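Local coordinates for RagB/SusD family nutrient uptake outer membrane protein (Bacteroides thetaiotaomicron, PDB 7KV2) that binds glycans, probably beta-glucans, at the bacterial cell surface as a SusD-family outer-membrane protein of a gut bacterium, at residues D79-G84 / C322-E327; T342-Q347 / G372-K377; N71-I76 / Q92-M97. All coordinates share one frame; numbering follows the deposited sequence.

Contact 1: residues D79-G84 / C322-E327; sequences DDLWVG and CPVRKE
Trp82 and Arg325 form a buried cation-pi stack that ties the loop after helix 70-75 to the approach of helix 326-331, more than two hundred residues further on. The guanidinium lies flat on the indole, planes 14° apart, and Arg325 CZ sits 3.7 Å from the centroid of the Trp82 six-membered ring. Arg325 CG, set beside its backbone N (chi1 -60°), rests over the five-membered ring as a CH-pi contact, and the chain, extended from there to NE, carries the guanidinium on over the six-membered one. A nearly straight bond of 2.9 Å from Arg325 NE to Leu81 O, in the guanidinium plane, helps, with the stack, to fix the group's rotation, and a water accepts from Arg325 NH2 and probably donates to the same carbonyl. An alanine in place of Trp82 would probably leave one guanidinium face without its aromatic cover and open a gap beside Arg325. Backbone bonds add to the grip: Trp82 N to Pro323 O, Arg325 N to Asp80 O, and Cys322 N to Val83 O at 2.8 Å. Trp82 also meets Tyr482 and Tyr484 edge-to-face, while Val83 packs on helix 92-98 and Val324 pairs with Phe373 of strand 373-375.

Contact 2: residues T342-Q347 / G372-K377; sequences TCWNAQ and GFFLEK
A short two-stranded antiparallel ribbon, strands 343-345 and 373-375, brings these segments together. Trp344 and Phe374 are its hydrogen-bonded pair, exchanging Trp344 N to Phe374 O at 2.8 Å and Phe374 N to Trp344 O at 3.0 Å; Cys343 with Leu375 and Asn345 with Phe373 flank it as non-hydrogen-bonded pairs. Glu376 N extends the ladder to Thr342 O at 3.0 Å. On the face of Trp344 and Phe374, with CG anti to the backbone N (chi1 170°), the indole of Trp344 is carried to where Phe374 CB meets its edge at CE3, 4.1 Å away. Glu376 OE1 comes within 3.2 Å of Trp344 CB, though its hydrogen bond goes to His315. On the other face, the Asn345 amide crosses Phe373, the planes 42° apart and ND2 3.5 Å from CE1, while Asn345 OD1 caps the N of Ala348 in the next helix. A water joins Thr342 OG1 to Lys377 NZ; OG1 also bonds Arg338 O, and NZ bonds Val458 O and forms a salt bridge with Glu460. Strand 343-345 links helix 337-342 to helix 346-355; Cys343 leans on helix 326-331, Phe373 stacks on Tyr329 of that helix, and Trp344 stacks on His315.

Contact 3: residues N71-I76 / Q92-M97; sequences NLMSDI and QPWHLM
Met73 and Trp94 make the central touch between helices 70-75 and 92-98, a Met-aromatic contact on one face of the indole. The methyl carbon Met73 CE stands 3.8 Å from the centroid of the Trp94 five-membered ring, 18° off the ring normal. The sulfur also lies over this ring, so methyl and sulfur share the face. The CE carbon is displaced toward the rim of the indole, with Trp94 CE2 as its nearest atom at 3.6 Å. Bends at chi2 (-53°) and chi3 (86°) fold the chain: the first places the sulfur and the second brings the methyl in over the ring.

Ile76 makes the second touch. Its CD1 reaches Trp94 CB at 3.6 Å and lies equally near Trp94 O, and the two side chains cross at about a right angle. The third comes from Met97, whose methyl carbon CE sits 3.3 Å from Met73 O, a buried carbonyl that has no polar partner in the model. The same methyl borders Ile76 CD1 at 4.3 Å and Met73 CB at 4.4 Å, and thereby ties the three touches into one apolar patch.

Beyond this shell, Trp94 NE1 makes a weak hydrogen bond to Tyr67 O, and the ring of Phe321 meets the indole with its plane inclined to it. Met73 is backed by Phe161 of helix 137-162, while Ile76 also packs on Cys322. On helix 92-98, Trp94 and Met97 lie three residues apart, a spacing that puts both on one side of the helix; Met73 and Ile76 are likewise three residues apart and face the same neighbour. The arrangement is that of buried helix-to-helix packing in the largely helical SusD fold, here joining two short helices through apolar and sulfur-aromatic contacts.

How the contacts relate
All three contacts are buried, yet their chemistry follows their place in the fold. Contact 1 joins a loop to the lead-in of a helix with a charged stack and backbone bonds; contact 2 relies on strand pairing in a mostly helical protein; contact 3 is helix against helix, made of apolar and sulfur-aromatic touches, without a hydrogen bond between the two segments. Contact 1 stands between the others. Toward contact 2, Val324 CG2 packs 3.4 Å from Phe374 C, and toward contact 3, Val83 CG1 rests 3.7 Å from Trp94 CB. Contacts 2 and 3 do not touch, their centres about 19 Å apart. Contact 1 alone spans both family regions, joining the one that holds contact 3 to the one that holds contact 2.

Contact 1: residues D79-G84 / C322-E327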
loop_
_atom_site.group_PDB
_atom_site.type_symbol
_atom_site.label_atom_id
_atom_site.label_comp_id
_atom_site.label_asym_id
_atom_site.label_seq_id
_atom_site.Cartn_x
_atom_site.Cartn_y
_atom_site.Cartn_z
ATOM N N ASP A 79 -14.349 -1.485 3.725
ATOM C CA ASP A 79 -15.414 -1.173 4.708
ATOM C C ASP A 79 -14.887 -0.219 5.794
ATOM O O ASP A 79 -15.499 -0.180 6.886
ATOM C CB ASP A 79 -15.987 -2.462 5.303
ATOM C CG ASP A 79 -14.977 -3.382 5.953
ATOM O OD1 ASP A 79 -13.802 -3.364 5.535
ATOM O OD2 ASP A 79 -15.386 -4.204 6.810
ATOM N N ASP A 80 -13.828 0.557 5.527
ATOM C CA ASP A 80 -13.152 1.311 6.629
ATOM C C ASP A 80 -13.201 2.820 6.417
ATOM O O ASP A 80 -13.255 3.570 7.427
ATOM C CB ASP A 80 -11.688 0.881 6.763
ATOM C CG ASP A 80 -11.519 -0.524 7.293
ATOM O OD1 ASP A 80 -12.434 -1.004 7.987
ATOM O OD2 ASP A 80 -10.514 -1.142 6.944
ATOM N N LEU A 81 -13.171 3.258 5.158
ATOM C CA LEU A 81 -13.106 4.677 4.756
ATOM C C LEU A 81 -14.298 4.981 3.876
ATOM O O LEU A 81 -14.819 4.023 3.200
ATOM C CB LEU A 81 -11.820 4.934 3.956
ATOM C CG LEU A 81 -10.512 4.451 4.565
ATOM C CD1 LEU A 81 -9.360 4.745 3.603
ATOM C CD2 LEU A 81 -10.241 5.136 5.904
ATOM N N TRP A 82 -14.625 6.247 3.750
ATOM C CA TRP A 82 -15.458 6.737 2.632
ATOM C C TRP A 82 -14.530 7.249 1.513
ATOM O O TRP A 82 -13.274 7.018 1.558
ATOM C CB TRP A 82 -16.451 7.790 3.140
ATOM C CG TRP A 82 -17.428 7.257 4.144
ATOM C CD1 TRP A 82 -17.635 7.758 5.401
ATOM C CD2 TRP A 82 -18.349 6.154 4.000
ATOM N NE1 TRP A 82 -18.604 7.047 6.054
ATOM C CE2 TRP A 82 -19.092 6.084 5.197
ATOM C CE3 TRP A 82 -18.688 5.283 2.950
ATOM C CZ2 TRP A 82 -20.081 5.111 5.406
ATOM C CZ3 TRP A 82 -19.696 4.348 3.142
ATOM C CH2 TRP A 82 -20.347 4.235 4.374
ATOM N N VAL A 83 -15.101 7.888 0.493
ATOM C CA VAL A 83 -14.313 8.366 -0.672
ATOM C C VAL A 83 -14.117 9.870 -0.552
ATOM O O VAL A 83 -12.976 10.338 -0.729
ATOM C CB VAL A 83 -14.971 7.935 -1.995
ATOM C CG1 VAL A 83 -14.150 8.436 -3.163
ATOM C CG2 VAL A 83 -15.148 6.423 -2.059
ATOM N N GLY A 84 -15.173 10.606 -0.239
ATOM C CA GLY A 84 -15.116 12.043 0.050
ATOM C C GLY A 84 -14.940 12.902 -1.204
ATOM O O GLY A 84 -15.396 12.494 -2.279
ATOM N N CYS A 322 -11.274 10.405 1.481
ATOM C CA CYS A 322 -11.180 9.247 2.379
ATOM C C CYS A 322 -11.345 9.615 3.851
ATOM O O CYS A 322 -10.509 9.197 4.648
ATOM C CB CYS A 322 -9.871 8.530 2.145
ATOM S SG CYS A 322 -9.790 7.816 0.483
ATOM N N PRO A 323 -12.451 10.269 4.270
ATOM C CA PRO A 323 -12.828 10.338 5.688
ATOM C C PRO A 323 -12.888 8.920 6.252
ATOM O O PRO A 323 -13.108 7.952 5.502
ATOM C CB PRO A 323 -14.282 10.824 5.745
ATOM C CG PRO A 323 -14.581 11.337 4.393
ATOM C CD PRO A 323 -13.505 10.856 3.442
ATOM N N VAL A 324 -12.541 8.782 7.527
ATOM C CA VAL A 324 -12.645 7.480 8.219
ATOM C C VAL A 324 -14.106 7.303 8.686
ATOM O O VAL A 324 -14.684 8.243 9.246
ATOM C CB VAL A 324 -11.662 7.395 9.397
ATOM C CG1 VAL A 324 -11.930 6.118 10.182
ATOM C CG2 VAL A 324 -10.222 7.517 8.913
ATOM N N ARG A 325 -14.699 6.151 8.357
ATOM C CA ARG A 325 -16.095 5.804 8.747
ATOM C C ARG A 325 -16.259 5.848 10.260
ATOM O O ARG A 325 -15.371 5.384 11.012
ATOM C CB ARG A 325 -16.472 4.420 8.230
ATOM C CG ARG A 325 -16.388 4.294 6.716
ATOM C CD ARG A 325 -16.830 2.918 6.324
ATOM N NE ARG A 325 -16.823 2.691 4.883
ATOM C CZ ARG A 325 -17.687 1.898 4.258
ATOM N NH1 ARG A 325 -18.706 1.349 4.907
ATOM N NH2 ARG A 325 -17.571 1.712 2.963
ATOM N N LYS A 326 -17.351 6.446 10.715
ATOM C CA LYS A 326 -17.735 6.395 12.148
ATOM C C LYS A 326 -17.654 4.946 12.633
ATOM O O LYS A 326 -17.135 4.715 13.750
ATOM C CB LYS A 326 -19.135 6.984 12.327
ATOM C CG LYS A 326 -19.658 7.067 13.752
ATOM C CD LYS A 326 -21.083 7.615 13.845
ATOM C CE LYS A 326 -21.530 7.842 15.274
ATOM N NZ LYS A 326 -22.950 8.257 15.342
ATOM N N GLU A 327 -18.083 3.982 11.818
ATOM C CA GLU A 327 -18.101 2.560 12.236
ATOM C C GLU A 327 -16.675 2.053 12.488
ATOM O O GLU A 327 -16.506 1.146 13.313
ATOM C CB GLU A 327 -18.825 1.709 11.195
ATOM C CG GLU A 327 -20.315 2.075 11.082
ATOM C CD GLU A 327 -20.671 3.431 10.460
ATOM O OE1 GLU A 327 -19.905 3.963 9.628
ATOM O OE2 GLU A 327 -21.752 3.938 10.750
HETATM O O HOH W 1 -15.557 2.777 1.032
HETATM O O HOH W 2 -19.568 6.755 8.892
#

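Contact 2: residues T342-Q347 / G372-K377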
loop_
_atom_site.group_PDB
_atom_site.type_symbol
_atom_site.label_atom_id
_atom_site.label_comp_id
_atom_site.label_asym_id
_atom_site.label_seq_id
_atom_site.Cartn_x
_atom_site.Cartn_y
_atom_site.Cartn_z
ATOM N N THR A 342 -5.380 5.645 14.297
ATOM C CA THR A 342 -6.070 5.420 12.994
ATOM C C THR A 342 -7.025 6.576 12.724
ATOM O O THR A 342 -7.095 7.041 11.544
ATOM C CB THR A 342 -6.804 4.073 12.957
ATOM O OG1 THR A 342 -5.826 3.038 13.133
ATOM C CG2 THR A 342 -7.602 3.870 11.691
ATOM N N CYS A 343 -7.808 6.971 13.719
ATOM C CA CYS A 343 -8.998 7.855 13.548
ATOM C C CYS A 343 -8.723 9.164 14.289
ATOM O O CYS A 343 -8.772 9.171 15.503
ATOM C CB CYS A 343 -10.244 7.199 14.129
ATOM S SG CYS A 343 -10.531 5.485 13.649
ATOM N N TRP A 344 -8.417 10.241 13.572
ATOM C CA TRP A 344 -8.159 11.563 14.173
ATOM C C TRP A 344 -9.499 12.290 14.167
ATOM O O TRP A 344 -10.074 12.454 13.098
ATOM C CB TRP A 344 -7.057 12.329 13.438
ATOM C CG TRP A 344 -6.949 13.747 13.893
ATOM C CD1 TRP A 344 -6.714 14.190 15.167
ATOM C CD2 TRP A 344 -7.081 14.917 13.081
ATOM N NE1 TRP A 344 -6.672 15.561 15.194
ATOM C CE2 TRP A 344 -6.872 16.032 13.919
ATOM C CE3 TRP A 344 -7.271 15.134 11.713
ATOM C CZ2 TRP A 344 -6.984 17.339 13.458
ATOM C CZ3 TRP A 344 -7.312 16.431 11.249
ATOM C CH2 TRP A 344 -7.175 17.519 12.109
ATOM N N ASN A 345 -10.034 12.576 15.354
ATOM C CA ASN A 345 -11.345 13.242 15.523
ATOM C C ASN A 345 -11.147 14.748 15.358
ATOM O O ASN A 345 -11.094 15.517 16.384
ATOM C CB ASN A 345 -11.961 12.850 16.870
ATOM C CG ASN A 345 -13.439 13.156 16.942
ATOM O OD1 ASN A 345 -13.960 13.927 16.142
ATOM N ND2 ASN A 345 -14.119 12.505 17.882
ATOM N N ALA A 346 -11.055 15.188 14.112
ATOM C CA ALA A 346 -10.855 16.596 13.745
ATOM C C ALA A 346 -11.972 17.437 14.349
ATOM O O ALA A 346 -11.667 18.561 14.823
ATOM C CB ALA A 346 -10.840 16.754 12.251
ATOM N N GLN A 347 -13.226 16.981 14.250
ATOM C CA GLN A 347 -14.361 17.816 14.723
ATOM C C GLN A 347 -14.285 17.972 16.243
ATOM O O GLN A 347 -14.482 19.100 16.708
ATOM C CB GLN A 347 -15.732 17.277 14.326
ATOM C CG GLN A 347 -16.857 18.271 14.602
ATOM C CD GLN A 347 -16.623 19.604 13.920
ATOM O OE1 GLN A 347 -16.381 19.668 12.716
ATOM N NE2 GLN A 347 -16.719 20.670 14.697
ATOM N N GLY A 372 -16.276 13.694 10.500
ATOM C CA GLY A 372 -15.497 14.292 11.611
ATOM C C GLY A 372 -14.179 13.563 11.873
ATOM O O GLY A 372 -13.322 14.119 12.608
ATOM N N PHE A 373 -13.964 12.381 11.276
ATOM C CA PHE A 373 -12.733 11.581 11.462
ATOM C C PHE A 373 -11.942 11.549 10.170
ATOM O O PHE A 373 -12.553 11.348 9.057
ATOM C CB PHE A 373 -13.035 10.139 11.863
ATOM C CG PHE A 373 -13.756 9.972 13.185
ATOM C CD1 PHE A 373 -13.061 10.016 14.381
ATOM C CD2 PHE A 373 -15.121 9.728 13.221
ATOM C CE1 PHE A 373 -13.723 9.854 15.589
ATOM C CE2 PHE A 373 -15.769 9.494 14.435
ATOM C CZ PHE A 373 -15.072 9.595 15.616
ATOM N N PHE A 374 -10.631 11.639 10.308
ATOM C CA PHE A 374 -9.667 11.503 9.190
ATOM C C PHE A 374 -8.598 10.482 9.548
ATOM O O PHE A 374 -8.418 10.163 10.743
ATOM C CB PHE A 374 -9.112 12.882 8.790
ATOM C CG PHE A 374 -10.184 13.846 8.337
ATOM C CD1 PHE A 374 -10.936 14.553 9.257
ATOM C CD2 PHE A 374 -10.529 13.935 6.996
ATOM C CE1 PHE A 374 -11.973 15.368 8.842
ATOM C CE2 PHE A 374 -11.553 14.774 6.589
ATOM C CZ PHE A 374 -12.262 15.509 7.513
ATOM N N LEU A 375 -7.922 9.964 8.526
ATOM C CA LEU A 375 -6.930 8.875 8.696
ATOM C C LEU A 375 -5.653 9.510 9.251
ATOM O O LEU A 375 -4.845 10.097 8.501
ATOM C CB LEU A 375 -6.686 8.176 7.364
ATOM C CG LEU A 375 -5.676 7.032 7.406
ATOM C CD1 LEU A 375 -6.189 5.884 8.259
ATOM C CD2 LEU A 375 -5.394 6.537 6.002
ATOM N N GLU A 376 -5.461 9.347 10.553
ATOM C CA GLU A 376 -4.316 9.928 11.286
ATOM C C GLU A 376 -2.990 9.425 10.749
ATOM O O GLU A 376 -2.040 10.219 10.721
ATOM C CB GLU A 376 -4.505 9.626 12.773
ATOM C CG GLU A 376 -3.370 10.131 13.654
ATOM C CD GLU A 376 -3.132 11.633 13.678
ATOM O OE1 GLU A 376 -3.878 12.372 13.025
ATOM O OE2 GLU A 376 -2.123 12.043 14.271
ATOM N N LYS A 377 -2.896 8.159 10.316
ATOM C CA LYS A 377 -1.621 7.558 9.893
ATOM C C LYS A 377 -0.921 8.426 8.846
ATOM O O LYS A 377 0.320 8.492 8.857
ATOM C CB LYS A 377 -1.824 6.171 9.313
ATOM C CG LYS A 377 -2.341 5.161 10.315
ATOM C CD LYS A 377 -2.596 3.810 9.709
ATOM C CE LYS A 377 -3.178 2.825 10.711
ATOM N NZ LYS A 377 -3.433 1.466 10.150
HETATM O O HOH W 3 -5.491 0.457 11.860
#

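Contact 3: residues N71-I76 / Q92-M97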
loop_
_atom_site.group_PDB
_atom_site.type_symbol
_atom_site.label_atom_id
_atom_site.label_comp_id
_atom_site.label_asym_id
_atom_site.label_seq_id
_atom_site.Cartn_x
_atom_site.Cartn_y
_atom_site.Cartn_z
ATOM N N ASN A 71 -2.417 2.392 -1.858
ATOM C CA ASN A 71 -3.152 1.943 -0.666
ATOM C C ASN A 71 -4.624 2.348 -0.783
ATOM O O ASN A 71 -5.449 1.513 -0.465
ATOM C CB ASN A 71 -2.500 2.471 0.635
ATOM C CG ASN A 71 -2.249 3.967 0.706
ATOM O OD1 ASN A 71 -1.900 4.602 -0.288
ATOM N ND2 ASN A 71 -2.494 4.584 1.879
ATOM N N LEU A 72 -4.935 3.606 -1.057
ATOM C CA LEU A 72 -6.329 4.086 -0.991
ATOM C C LEU A 72 -7.103 3.431 -2.141
ATOM O O LEU A 72 -8.334 3.239 -1.964
ATOM C CB LEU A 72 -6.450 5.606 -1.138
ATOM C CG LEU A 72 -5.773 6.494 -0.093
ATOM C CD1 LEU A 72 -6.167 7.957 -0.300
ATOM C CD2 LEU A 72 -6.130 6.037 1.269
ATOM N N MET A 73 -6.443 3.158 -3.263
ATOM C CA MET A 73 -7.168 2.587 -4.420
ATOM C C MET A 73 -7.845 1.254 -4.021
ATOM O O MET A 73 -8.979 0.983 -4.548
ATOM C CB MET A 73 -6.306 2.428 -5.671
ATOM C CG MET A 73 -5.832 3.728 -6.305
ATOM S SD MET A 73 -7.115 4.942 -6.695
ATOM C CE MET A 73 -7.267 5.824 -5.145
ATOM N N SER A 74 -7.255 0.437 -3.140
ATOM C CA SER A 74 -7.939 -0.760 -2.590
ATOM C C SER A 74 -8.832 -0.371 -1.406
ATOM O O SER A 74 -9.953 -0.911 -1.308
ATOM C CB SER A 74 -6.988 -1.888 -2.316
ATOM O OG SER A 74 -6.135 -1.614 -1.207
ATOM N N ASP A 75 -8.373 0.478 -0.477
ATOM C CA ASP A 75 -9.160 0.691 0.767
ATOM C C ASP A 75 -10.524 1.296 0.447
ATOM O O ASP A 75 -11.441 1.030 1.219
ATOM C CB ASP A 75 -8.383 1.502 1.810
ATOM C CG ASP A 75 -7.277 0.687 2.477
ATOM O OD1 ASP A 75 -7.507 -0.525 2.789
ATOM O OD2 ASP A 75 -6.190 1.261 2.716
ATOM N N ILE A 76 -10.660 2.127 -0.587
ATOM C CA ILE A 76 -11.978 2.748 -0.896
ATOM C C ILE A 76 -12.958 1.612 -1.253
ATOM O O ILE A 76 -14.179 1.855 -1.171
ATOM C CB ILE A 76 -11.885 3.831 -1.984
ATOM C CG1 ILE A 76 -11.367 3.288 -3.322
ATOM C CG2 ILE A 76 -11.082 5.011 -1.463
ATOM C CD1 ILE A 76 -11.205 4.286 -4.450
ATOM N N GLN A 92 -14.368 10.899 -9.718
ATOM C CA GLN A 92 -15.519 9.981 -9.912
ATOM C C GLN A 92 -15.062 8.544 -10.035
ATOM O O GLN A 92 -15.747 7.649 -9.548
ATOM C CB GLN A 92 -16.344 10.386 -11.150
ATOM C CG GLN A 92 -17.578 9.520 -11.370
ATOM C CD GLN A 92 -18.479 10.195 -12.378
ATOM O OE1 GLN A 92 -18.036 10.929 -13.265
ATOM N NE2 GLN A 92 -19.764 9.973 -12.214
ATOM N N PRO A 93 -13.930 8.230 -10.719
ATOM C CA PRO A 93 -13.493 6.848 -10.834
ATOM C C PRO A 93 -13.369 6.182 -9.462
ATOM O O PRO A 93 -13.676 4.972 -9.366
ATOM C CB PRO A 93 -12.154 6.927 -11.591
ATOM C CG PRO A 93 -12.239 8.210 -12.347
ATOM C CD PRO A 93 -13.037 9.141 -11.460
ATOM N N TRP A 94 -12.964 6.938 -8.423
ATOM C CA TRP A 94 -12.839 6.343 -7.068
ATOM C C TRP A 94 -14.225 5.972 -6.540
ATOM O O TRP A 94 -14.402 4.876 -5.977
ATOM C CB TRP A 94 -12.208 7.358 -6.110
ATOM C CG TRP A 94 -10.817 7.819 -6.412
ATOM C CD1 TRP A 94 -10.070 7.724 -7.549
ATOM C CD2 TRP A 94 -10.022 8.576 -5.496
ATOM N NE1 TRP A 94 -8.847 8.338 -7.388
ATOM C CE2 TRP A 94 -8.815 8.908 -6.142
ATOM C CE3 TRP A 94 -10.223 8.981 -4.180
ATOM C CZ2 TRP A 94 -7.786 9.556 -5.469
ATOM C CZ3 TRP A 94 -9.226 9.663 -3.532
ATOM C CH2 TRP A 94 -8.024 9.941 -4.177
ATOM N N HIS A 95 -15.177 6.885 -6.713
ATOM C CA HIS A 95 -16.576 6.664 -6.253
ATOM C C HIS A 95 -17.160 5.445 -6.982
ATOM O O HIS A 95 -17.779 4.544 -6.323
ATOM C CB HIS A 95 -17.381 7.939 -6.464
ATOM C CG HIS A 95 -17.002 9.029 -5.558
ATOM N ND1 HIS A 95 -17.418 9.033 -4.232
ATOM C CD2 HIS A 95 -16.276 10.154 -5.758
ATOM C CE1 HIS A 95 -16.958 10.137 -3.665
ATOM N NE2 HIS A 95 -16.275 10.861 -4.566
ATOM N N LEU A 96 -16.901 5.333 -8.277
ATOM C CA LEU A 96 -17.414 4.167 -9.028
ATOM C C LEU A 96 -16.783 2.868 -8.525
ATOM O O LEU A 96 -17.528 1.895 -8.264
ATOM C CB LEU A 96 -17.180 4.382 -10.523
ATOM C CG LEU A 96 -17.853 5.596 -11.149
ATOM C CD1 LEU A 96 -17.525 5.605 -12.645
ATOM C CD2 LEU A 96 -19.349 5.587 -10.957
ATOM N N MET A 97 -15.459 2.809 -8.348
ATOM C CA MET A 97 -14.803 1.591 -7.843
ATOM C C MET A 97 -15.391 1.203 -6.477
ATOM O O MET A 97 -15.544 0.004 -6.190
ATOM C CB MET A 97 -13.309 1.849 -7.652
ATOM C CG MET A 97 -12.561 2.005 -8.940
ATOM S SD MET A 97 -10.925 2.799 -8.671
ATOM C CE MET A 97 -10.143 1.570 -7.632
#